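Local coordinates for TIGR00266 family protein (Pseudomonas aeruginosa, PDB 1YOX), which is of unknown function but belongs to the AIM24 family, named for mitochondrial biogenesis and placed in the cupin clan, and folds mainly into antiparallel beta sheets, at residues 101-106 and 110-115; 117-122 and 147-152; 180-185 and 210-215. All coordinates share one frame; numbering follows the deposited sequence.

Interaction 1: 101-106 and 110-115; sequences VAVDLD and GRLFCQ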
loop_
_atom_site.group_PDB
_atom_site.type_symbol
_atom_site.label_atom_id
_atom_site.label_comp_id
_atom_site.label_asym_id
_atom_site.label_seq_id
_atom_site.Cartn_x
_atom_site.Cartn_y
_atom_site.Cartn_z
ATOM N N VAL C 101 -11.216 1.842 -10.725
ATOM C CA VAL C 101 -11.659 1.906 -12.119
ATOM C C VAL C 101 -13.143 2.167 -12.145
ATOM O O VAL C 101 -13.917 1.570 -11.372
ATOM C CB VAL C 101 -11.346 0.611 -12.978
ATOM C CG1 VAL C 101 -9.916 0.635 -13.566
ATOM C CG2 VAL C 101 -11.630 -0.647 -12.228
ATOM N N ALA C 102 -13.534 3.081 -13.029
ATOM C CA ALA C 102 -14.945 3.350 -13.289
ATOM C C ALA C 102 -15.359 2.345 -14.328
ATOM O O ALA C 102 -14.632 2.091 -15.274
ATOM C CB ALA C 102 -15.140 4.773 -13.802
ATOM N N VAL C 103 -16.500 1.720 -14.140
ATOM C CA VAL C 103 -16.996 0.826 -15.159
ATOM C C VAL C 103 -18.412 1.278 -15.467
ATOM O O VAL C 103 -19.274 1.312 -14.583
ATOM C CB VAL C 103 -16.927 -0.671 -14.720
ATOM C CG1 VAL C 103 -17.541 -1.583 -15.785
ATOM C CG2 VAL C 103 -15.475 -1.107 -14.417
ATOM N N ASP C 104 -18.639 1.680 -16.717
ATOM C CA ASP C 104 -19.997 2.018 -17.150
ATOM C C ASP C 104 -20.721 0.718 -17.365
ATOM O O ASP C 104 -20.261 -0.146 -18.101
ATOM C CB ASP C 104 -19.994 2.865 -18.423
ATOM C CG ASP C 104 -21.353 3.491 -18.713
ATOM O OD1 ASP C 104 -22.399 2.852 -18.457
ATOM O OD2 ASP C 104 -21.388 4.628 -19.205
ATOM N N LEU C 105 -21.835 0.551 -16.682
ATOM C CA LEU C 105 -22.593 -0.660 -16.835
ATOM C C LEU C 105 -23.073 -0.814 -18.296
ATOM O O LEU C 105 -23.018 -1.932 -18.854
ATOM C CB LEU C 105 -23.721 -0.728 -15.797
ATOM C CG LEU C 105 -23.529 -1.598 -14.523
ATOM C CD1 LEU C 105 -22.088 -1.956 -14.219
ATOM C CD2 LEU C 105 -24.219 -1.015 -13.294
ATOM N N ASP C 106 -23.479 0.299 -18.933
ATOM C CA ASP C 106 -23.869 0.252 -20.357
ATOM C C ASP C 106 -22.811 -0.442 -21.193
ATOM O O ASP C 106 -23.138 -1.252 -22.034
ATOM C CB ASP C 106 -24.170 1.634 -20.945
ATOM C CG ASP C 106 -25.538 2.157 -20.546
ATOM O OD1 ASP C 106 -25.816 3.361 -20.803
ATOM O OD2 ASP C 106 -26.332 1.379 -19.963
ATOM N N GLY C 110 -25.034 -4.068 -18.753
ATOM C CA GLY C 110 -25.862 -3.710 -17.602
ATOM C C GLY C 110 -25.757 -4.687 -16.456
ATOM O O GLY C 110 -26.691 -4.811 -15.662
ATOM N N ARG C 111 -24.622 -5.386 -16.369
ATOM C CA ARG C 111 -24.352 -6.285 -15.239
ATOM C C ARG C 111 -22.856 -6.514 -14.992
ATOM O O ARG C 111 -22.100 -6.854 -15.907
ATOM C CB ARG C 111 -25.051 -7.626 -15.420
ATOM C CG ARG C 111 -25.040 -8.505 -14.156
ATOM C CD ARG C 111 -26.224 -9.456 -14.147
ATOM N NE ARG C 111 -26.231 -10.298 -15.344
ATOM C CZ ARG C 111 -27.321 -10.621 -16.036
ATOM N NH1 ARG C 111 -28.517 -10.163 -15.665
ATOM N NH2 ARG C 111 -27.205 -11.400 -17.103
ATOM N N LEU C 112 -22.423 -6.335 -13.751
ATOM C CA LEU C 112 -21.051 -6.703 -13.440
ATOM C C LEU C 112 -21.025 -7.542 -12.188
ATOM O O LEU C 112 -21.840 -7.358 -11.295
ATOM C CB LEU C 112 -20.125 -5.474 -13.361
ATOM C CG LEU C 112 -18.606 -5.653 -13.163
ATOM C CD1 LEU C 112 -17.886 -6.231 -14.367
ATOM C CD2 LEU C 112 -17.957 -4.321 -12.730
ATOM N N PHE C 113 -20.114 -8.509 -12.178
ATOM C CA PHE C 113 -19.831 -9.323 -11.016
ATOM C C PHE C 113 -18.585 -8.811 -10.316
ATOM O O PHE C 113 -17.564 -8.498 -10.955
ATOM C CB PHE C 113 -19.663 -10.780 -11.428
ATOM C CG PHE C 113 -20.925 -11.383 -11.981
ATOM C CD1 PHE C 113 -21.190 -11.338 -13.351
ATOM C CD2 PHE C 113 -21.878 -11.943 -11.127
ATOM C CE1 PHE C 113 -22.398 -11.878 -13.870
ATOM C CE2 PHE C 113 -23.074 -12.491 -11.639
ATOM C CZ PHE C 113 -23.325 -12.461 -13.007
ATOM N N CYS C 114 -18.661 -8.744 -8.996
ATOM C CA CYS C 114 -17.668 -8.007 -8.257
ATOM C C CYS C 114 -17.363 -8.670 -6.945
ATOM O O CYS C 114 -18.281 -8.924 -6.191
ATOM C CB CYS C 114 -18.232 -6.614 -7.969
ATOM S SG CYS C 114 -16.978 -5.515 -7.541
ATOM N N GLN C 115 -16.087 -8.937 -6.652
ATOM C CA GLN C 115 -15.720 -9.362 -5.294
ATOM C C GLN C 115 -16.124 -8.270 -4.306
ATOM O O GLN C 115 -15.910 -7.100 -4.552
ATOM C CB GLN C 115 -14.234 -9.708 -5.155
ATOM C CG GLN C 115 -13.975 -10.530 -3.865
ATOM C CD GLN C 115 -12.522 -10.669 -3.465
ATOM O OE1 GLN C 115 -11.619 -10.652 -4.323
ATOM N NE2 GLN C 115 -12.279 -10.861 -2.147
#

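Interaction 2: 117-122 and 147-152; sequences DSFLCA and ILQKLE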
loop_
_atom_site.group_PDB
_atom_site.type_symbol
_atom_site.label_atom_id
_atom_site.label_comp_id
_atom_site.label_asym_id
_atom_site.label_seq_id
_atom_site.Cartn_x
_atom_site.Cartn_y
_atom_site.Cartn_z
ATOM N N ASP C 117 -15.093 -7.056 -1.506
ATOM C CA ASP C 117 -14.017 -6.190 -0.997
ATOM C C ASP C 117 -13.637 -5.181 -2.063
ATOM O O ASP C 117 -13.083 -4.147 -1.754
ATOM C CB ASP C 117 -12.751 -7.006 -0.657
ATOM C CG ASP C 117 -12.809 -7.635 0.718
ATOM O OD1 ASP C 117 -13.407 -6.999 1.607
ATOM O OD2 ASP C 117 -12.246 -8.752 0.919
ATOM N N SER C 118 -13.885 -5.544 -3.319
ATOM C CA SER C 118 -13.564 -4.716 -4.438
ATOM C C SER C 118 -14.614 -3.655 -4.772
ATOM O O SER C 118 -14.280 -2.654 -5.389
ATOM C CB SER C 118 -13.275 -5.579 -5.650
ATOM O OG SER C 118 -11.905 -5.916 -5.706
ATOM N N PHE C 119 -15.872 -3.866 -4.403
ATOM C CA PHE C 119 -16.872 -2.817 -4.584
ATOM C C PHE C 119 -16.484 -1.514 -3.851
ATOM O O PHE C 119 -16.205 -1.528 -2.656
ATOM C CB PHE C 119 -18.278 -3.287 -4.167
ATOM C CG PHE C 119 -19.318 -2.206 -4.261
ATOM C CD1 PHE C 119 -19.870 -1.858 -5.494
ATOM C CD2 PHE C 119 -19.702 -1.483 -3.131
ATOM C CE1 PHE C 119 -20.838 -0.827 -5.594
ATOM C CE2 PHE C 119 -20.666 -0.443 -3.230
ATOM C CZ PHE C 119 -21.227 -0.127 -4.458
ATOM N N LEU C 120 -16.448 -0.398 -4.568
ATOM C CA LEU C 120 -16.164 0.913 -3.953
ATOM C C LEU C 120 -17.406 1.818 -3.834
ATOM O O LEU C 120 -17.807 2.194 -2.724
ATOM C CB LEU C 120 -15.019 1.642 -4.678
ATOM C CG LEU C 120 -14.584 2.965 -4.052
ATOM C CD1 LEU C 120 -14.379 2.781 -2.533
ATOM C CD2 LEU C 120 -13.323 3.478 -4.716
ATOM N N CYS C 121 -17.996 2.197 -4.963
ATOM C CA CYS C 121 -19.295 2.889 -4.934
ATOM C C CYS C 121 -20.007 2.820 -6.269
ATOM O O CYS C 121 -19.427 2.398 -7.285
ATOM C CB CYS C 121 -19.155 4.359 -4.503
ATOM S SG CYS C 121 -18.049 5.231 -5.545
ATOM N N ALA C 122 -21.272 3.227 -6.255
ATOM C CA ALA C 122 -22.081 3.220 -7.459
ATOM C C ALA C 122 -23.146 4.311 -7.426
ATOM O O ALA C 122 -23.576 4.776 -6.352
ATOM C CB ALA C 122 -22.725 1.899 -7.618
ATOM N N ILE C 147 -17.176 -13.635 -1.273
ATOM C CA ILE C 147 -18.468 -13.081 -1.692
ATOM C C ILE C 147 -18.361 -12.353 -3.049
ATOM O O ILE C 147 -17.546 -11.431 -3.220
ATOM C CB ILE C 147 -19.045 -12.169 -0.583
ATOM C CG1 ILE C 147 -19.116 -12.949 0.748
ATOM C CG2 ILE C 147 -20.402 -11.566 -1.002
ATOM C CD1 ILE C 147 -19.249 -12.083 2.026
ATOM N N LEU C 148 -19.138 -12.835 -4.020
ATOM C CA LEU C 148 -19.329 -12.153 -5.303
ATOM C C LEU C 148 -20.661 -11.452 -5.330
ATOM O O LEU C 148 -21.685 -12.076 -5.116
ATOM C CB LEU C 148 -19.298 -13.113 -6.476
ATOM C CG LEU C 148 -17.975 -13.352 -7.153
ATOM C CD1 LEU C 148 -18.223 -14.286 -8.331
ATOM C CD2 LEU C 148 -17.361 -12.047 -7.617
ATOM N N GLN C 149 -20.621 -10.146 -5.574
ATOM C CA GLN C 149 -21.812 -9.345 -5.742
ATOM C C GLN C 149 -22.212 -9.221 -7.219
ATOM O O GLN C 149 -21.371 -9.394 -8.104
ATOM C CB GLN C 149 -21.583 -7.968 -5.136
ATOM C CG GLN C 149 -21.421 -8.034 -3.643
ATOM C CD GLN C 149 -21.237 -6.691 -3.049
ATOM O OE1 GLN C 149 -20.326 -5.932 -3.442
ATOM N NE2 GLN C 149 -22.098 -6.355 -2.102
ATOM N N LYS C 150 -23.497 -8.967 -7.470
ATOM C CA LYS C 150 -23.937 -8.560 -8.817
ATOM C C LYS C 150 -24.415 -7.120 -8.805
ATOM O O LYS C 150 -25.231 -6.720 -7.980
ATOM C CB LYS C 150 -24.987 -9.503 -9.453
ATOM C CG LYS C 150 -26.241 -9.774 -8.640
ATOM C CD LYS C 150 -27.316 -10.519 -9.493
ATOM C CE LYS C 150 -28.546 -10.905 -8.634
ATOM N NZ LYS C 150 -29.369 -12.029 -9.203
ATOM N N LEU C 151 -23.855 -6.358 -9.727
ATOM C CA LEU C 151 -24.175 -4.955 -9.898
ATOM C C LEU C 151 -24.891 -4.869 -11.248
ATOM O O LEU C 151 -24.315 -5.219 -12.292
ATOM C CB LEU C 151 -22.902 -4.098 -9.900
ATOM C CG LEU C 151 -21.775 -4.450 -8.908
ATOM C CD1 LEU C 151 -20.514 -3.651 -9.174
ATOM C CD2 LEU C 151 -22.227 -4.275 -7.463
ATOM N N GLU C 152 -26.148 -4.442 -11.225
ATOM C CA GLU C 152 -26.886 -4.259 -12.481
ATOM C C GLU C 152 -27.577 -2.885 -12.620
ATOM O O GLU C 152 -27.960 -2.256 -11.641
ATOM C CB GLU C 152 -27.831 -5.462 -12.767
ATOM C CG GLU C 152 -28.560 -6.047 -11.553
ATOM C CD GLU C 152 -28.949 -7.520 -11.708
ATOM O OE1 GLU C 152 -28.425 -8.225 -12.602
ATOM O OE2 GLU C 152 -29.802 -7.984 -10.915
#

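Interaction 3: 180-185 and 210-215; sequences GCLVAF and LLTTLK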
loop_
_atom_site.group_PDB
_atom_site.type_symbol
_atom_site.label_atom_id
_atom_site.label_comp_id
_atom_site.label_asym_id
_atom_site.label_seq_id
_atom_site.Cartn_x
_atom_site.Cartn_y
_atom_site.Cartn_z
ATOM N N GLY C 180 -8.526 -14.949 -4.283
ATOM C CA GLY C 180 -8.727 -13.555 -3.885
ATOM C C GLY C 180 -8.379 -12.526 -4.952
ATOM O O GLY C 180 -8.842 -11.393 -4.872
ATOM N N CYS C 181 -7.562 -12.924 -5.932
ATOM C CA CYS C 181 -7.129 -12.072 -7.039
ATOM C C CYS C 181 -8.213 -11.673 -8.042
ATOM O O CYS C 181 -7.982 -10.811 -8.889
ATOM C CB CYS C 181 -5.952 -12.712 -7.786
ATOM S SG CYS C 181 -4.437 -12.647 -6.863
ATOM N N LEU C 182 -9.388 -12.272 -7.954
ATOM C CA LEU C 182 -10.492 -11.869 -8.822
ATOM C C LEU C 182 -11.215 -10.601 -8.354
ATOM O O LEU C 182 -11.918 -10.618 -7.358
ATOM C CB LEU C 182 -11.495 -13.019 -8.974
ATOM C CG LEU C 182 -12.575 -12.961 -10.078
ATOM C CD1 LEU C 182 -11.983 -12.716 -11.423
ATOM C CD2 LEU C 182 -13.412 -14.258 -10.093
ATOM N N VAL C 183 -11.055 -9.522 -9.093
ATOM C CA VAL C 183 -11.792 -8.294 -8.838
ATOM C C VAL C 183 -13.232 -8.343 -9.344
ATOM O O VAL C 183 -14.184 -8.301 -8.547
ATOM C CB VAL C 183 -11.074 -7.063 -9.459
ATOM C CG1 VAL C 183 -11.834 -5.761 -9.133
ATOM C CG2 VAL C 183 -9.664 -6.984 -8.950
ATOM N N ALA C 184 -13.367 -8.404 -10.673
ATOM C CA ALA C 184 -14.643 -8.271 -11.385
ATOM C C ALA C 184 -14.624 -9.085 -12.689
ATOM O O ALA C 184 -13.544 -9.376 -13.234
ATOM C CB ALA C 184 -14.922 -6.784 -11.697
ATOM N N PHE C 185 -15.819 -9.439 -13.174
ATOM C CA PHE C 185 -15.996 -10.045 -14.507
ATOM C C PHE C 185 -17.411 -9.848 -15.071
ATOM O O PHE C 185 -18.399 -9.723 -14.329
ATOM C CB PHE C 185 -15.620 -11.539 -14.523
ATOM C CG PHE C 185 -16.432 -12.391 -13.575
ATOM C CD1 PHE C 185 -17.583 -13.039 -14.008
ATOM C CD2 PHE C 185 -16.033 -12.559 -12.260
ATOM C CE1 PHE C 185 -18.334 -13.831 -13.145
ATOM C CE2 PHE C 185 -16.779 -13.340 -11.390
ATOM C CZ PHE C 185 -17.938 -13.982 -11.839
ATOM N N LEU C 210 -6.332 -21.981 -2.882
ATOM C CA LEU C 210 -7.685 -21.792 -3.388
ATOM C C LEU C 210 -7.658 -21.251 -4.808
ATOM O O LEU C 210 -7.214 -20.129 -5.042
ATOM C CB LEU C 210 -8.481 -20.859 -2.474
ATOM C CG LEU C 210 -9.038 -21.442 -1.159
ATOM C CD1 LEU C 210 -9.729 -22.803 -1.328
ATOM C CD2 LEU C 210 -7.977 -21.501 -0.064
ATOM N N LEU C 211 -8.130 -22.056 -5.751
ATOM C CA LEU C 211 -8.101 -21.683 -7.160
ATOM C C LEU C 211 -9.468 -21.379 -7.719
ATOM O O LEU C 211 -10.437 -22.016 -7.347
ATOM C CB LEU C 211 -7.473 -22.776 -8.001
ATOM C CG LEU C 211 -5.966 -22.998 -7.859
ATOM C CD1 LEU C 211 -5.425 -23.764 -9.093
ATOM C CD2 LEU C 211 -5.217 -21.675 -7.643
ATOM N N THR C 212 -9.535 -20.389 -8.602
ATOM C CA THR C 212 -10.767 -20.064 -9.317
ATOM C C THR C 212 -10.509 -20.241 -10.819
ATOM O O THR C 212 -9.586 -19.630 -11.376
ATOM C CB THR C 212 -11.301 -18.640 -8.972
ATOM O OG1 THR C 212 -11.747 -18.622 -7.608
ATOM C CG2 THR C 212 -12.475 -18.231 -9.886
ATOM N N THR C 213 -11.280 -21.142 -11.433
ATOM C CA THR C 213 -11.168 -21.387 -12.859
ATOM C C THR C 213 -12.241 -20.618 -13.592
ATOM O O THR C 213 -13.438 -20.780 -13.317
ATOM C CB THR C 213 -11.290 -22.859 -13.196
ATOM O OG1 THR C 213 -10.312 -23.587 -12.457
ATOM C CG2 THR C 213 -11.061 -23.110 -14.696
ATOM N N LEU C 214 -11.781 -19.774 -14.510
ATOM C CA LEU C 214 -12.631 -18.975 -15.376
ATOM C C LEU C 214 -12.641 -19.537 -16.791
ATOM O O LEU C 214 -11.593 -19.863 -17.341
ATOM C CB LEU C 214 -12.135 -17.522 -15.408
ATOM C CG LEU C 214 -12.229 -16.733 -14.100
ATOM C CD1 LEU C 214 -11.809 -15.296 -14.310
ATOM C CD2 LEU C 214 -13.620 -16.773 -13.552
ATOM N N LYS C 215 -13.820 -19.625 -17.401
ATOM C CA LYS C 215 -13.889 -20.135 -18.776
ATOM C C LYS C 215 -15.009 -19.482 -19.580
ATOM O O LYS C 215 -16.155 -19.431 -19.124
ATOM C CB LYS C 215 -14.016 -21.668 -18.778
ATOM C CG LYS C 215 -15.330 -22.205 -18.198
ATOM C CD LYS C 215 -15.240 -23.703 -17.790
ATOM C CE LYS C 215 -14.481 -23.922 -16.448
ATOM N NZ LYS C 215 -14.956 -23.059 -15.292
#

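Interaction 1: 101-106 and 110-115
Leu-105, just past the end of strand 98-104, reaches across to Gly-110, Arg-111 and Leu-112 at the start of the next strand. Its CB lies 4.1 Å from Gly-110 CA, in van der Waals contact; glycine, with no side chain, lets the leucine lie against its backbone. One step further, CG sits 4.4 Å from the backbone N of Arg-111. At the tip, CD1 comes to 4.1 Å from Leu-112 CB, the side chains crossing at about a right angle. Leu-112 carries the apolar contact deeper: with CG anti to its backbone N (chi1 -175°), CD2 is brought to 4.1 Å from Val-103 CG1. A branched valine on one strand and a longer leucine on the other thus fill the interior together, and Trp-221 touches both.

The turn is pinned by one backbone hydrogen bond, Gly-110 N to Leu-105 O at 2.9 Å. Glycine suits this place because its backbone, with phi 82°, would press a CB against the preceding carbonyl oxygen. Asp-104 shapes the way in: its OD1 accepts from Asp-106 N at 2.8 Å, an Asx turn. Backbone hydrogen bonds join Leu-105 to Gly-155 and Gly-110 to Gly-153, in the turn between strands 146-152 and 156-162. Such a short loop, leading a chain from one sheet into the facing one over a leucine-valine interior, is characteristic of a beta sandwich, consistent with the cupin clan.

Interaction 2: 117-122 and 147-152
The amide oxygen OE1 of Gln-149 points at the base of the Phe-119 side chain, 3.4 Å from its CB and 3.9 Å from its CG. Here two sheets of a beta sandwich face each other, strand 119-123 on one and strand 146-152 on the other, and no hydrogen bond joins the two segments. As modelled, the buried OE1 has no hydrogen-bonding partner, so leaving it against the carbons of Phe-119 is probably somewhat costly. The amide plane stands almost upright to the ring, at 85°, and the extended glutamine chain spans the gap between the sheets.

Phenylalanine suits its place because it is long enough to meet Gln-149 at its base and Leu-151 at its ring. With CG anti to the backbone N (chi1 177°), the ring swings along its own strand, where both methyls of Leu-151 meet Phe-119 CD1, Leu-151 CD2 being the nearer at 3.9 Å. Val-128 touches both Gln-149 and Leu-151. Just before the strand, Asp-117 forms a salt bridge to Arg-233 of the second subunit. Leu-120 and Cys-121 form a classic beta bulge opposite Phe-158, and Cys-121 N lies 4.0 Å above one face of the Phe-119 ring, toward its rim.

Interaction 3: 180-185 and 210-215
Leu-182 divides its two methyls between Leu-214 and Thr-212, and these meetings make up the tight part of the contact. CD1 lies 3.9 Å from Leu-214 CD1, the closest approach between the segments, while CD2 lies 4.1 Å from Thr-212 CG2. The first torsion of Leu-182, with CG anti to the backbone N (chi1 -166°), sends this fork toward the opposing strand. The two leucines approach at a slant, whereas Leu-182 and Thr-212 cross at about a right angle. All three residues are buried, so the branched carbon groups settle into a shared layer.

Threonine suits the place because its CG2 can pack on the leucine while OG1 hydrogen-bonds Thr-179 OG1. Packing loosens toward Phe-185, where Phe-185 CD2 stays 5.0 Å from Leu-214 CD2, a wider spacing than the leucine methyls keep. The other surface of strand 210-216 is more open in part: Thr-213 and Lys-215 are partly exposed, whereas nearer the strand's start Leu-211 is buried against Met-37 of the third subunit. Lys-215 NZ makes a weak hydrogen bond to Thr-213 O at 3.4 Å, and long, weak ion pairs to Asp-190 and Asp-192. Two antiparallel sheets packed through largely apolar inner faces are characteristic of a beta sandwich.

From the N terminus the contacts follow in series, neither nesting nor crossing, and all three join facing sheets. Interaction 1 closes the short loop 105-110 between strands 98-104 and 111-115; interactions 2 and 3 each close 24 residues. Strand 111-115 ties all three together: in one six-stranded sheet it lies between 146-152 of interaction 2 and 182-185 of interaction 3, with probable backbone hydrogen bonds to both, such as Leu-112 N to Leu-151 O and Gln-115 N to Val-183 O. Interactions 2 and 3 look alike, in that each sets an apolar residue just before a bulge against a facing strand.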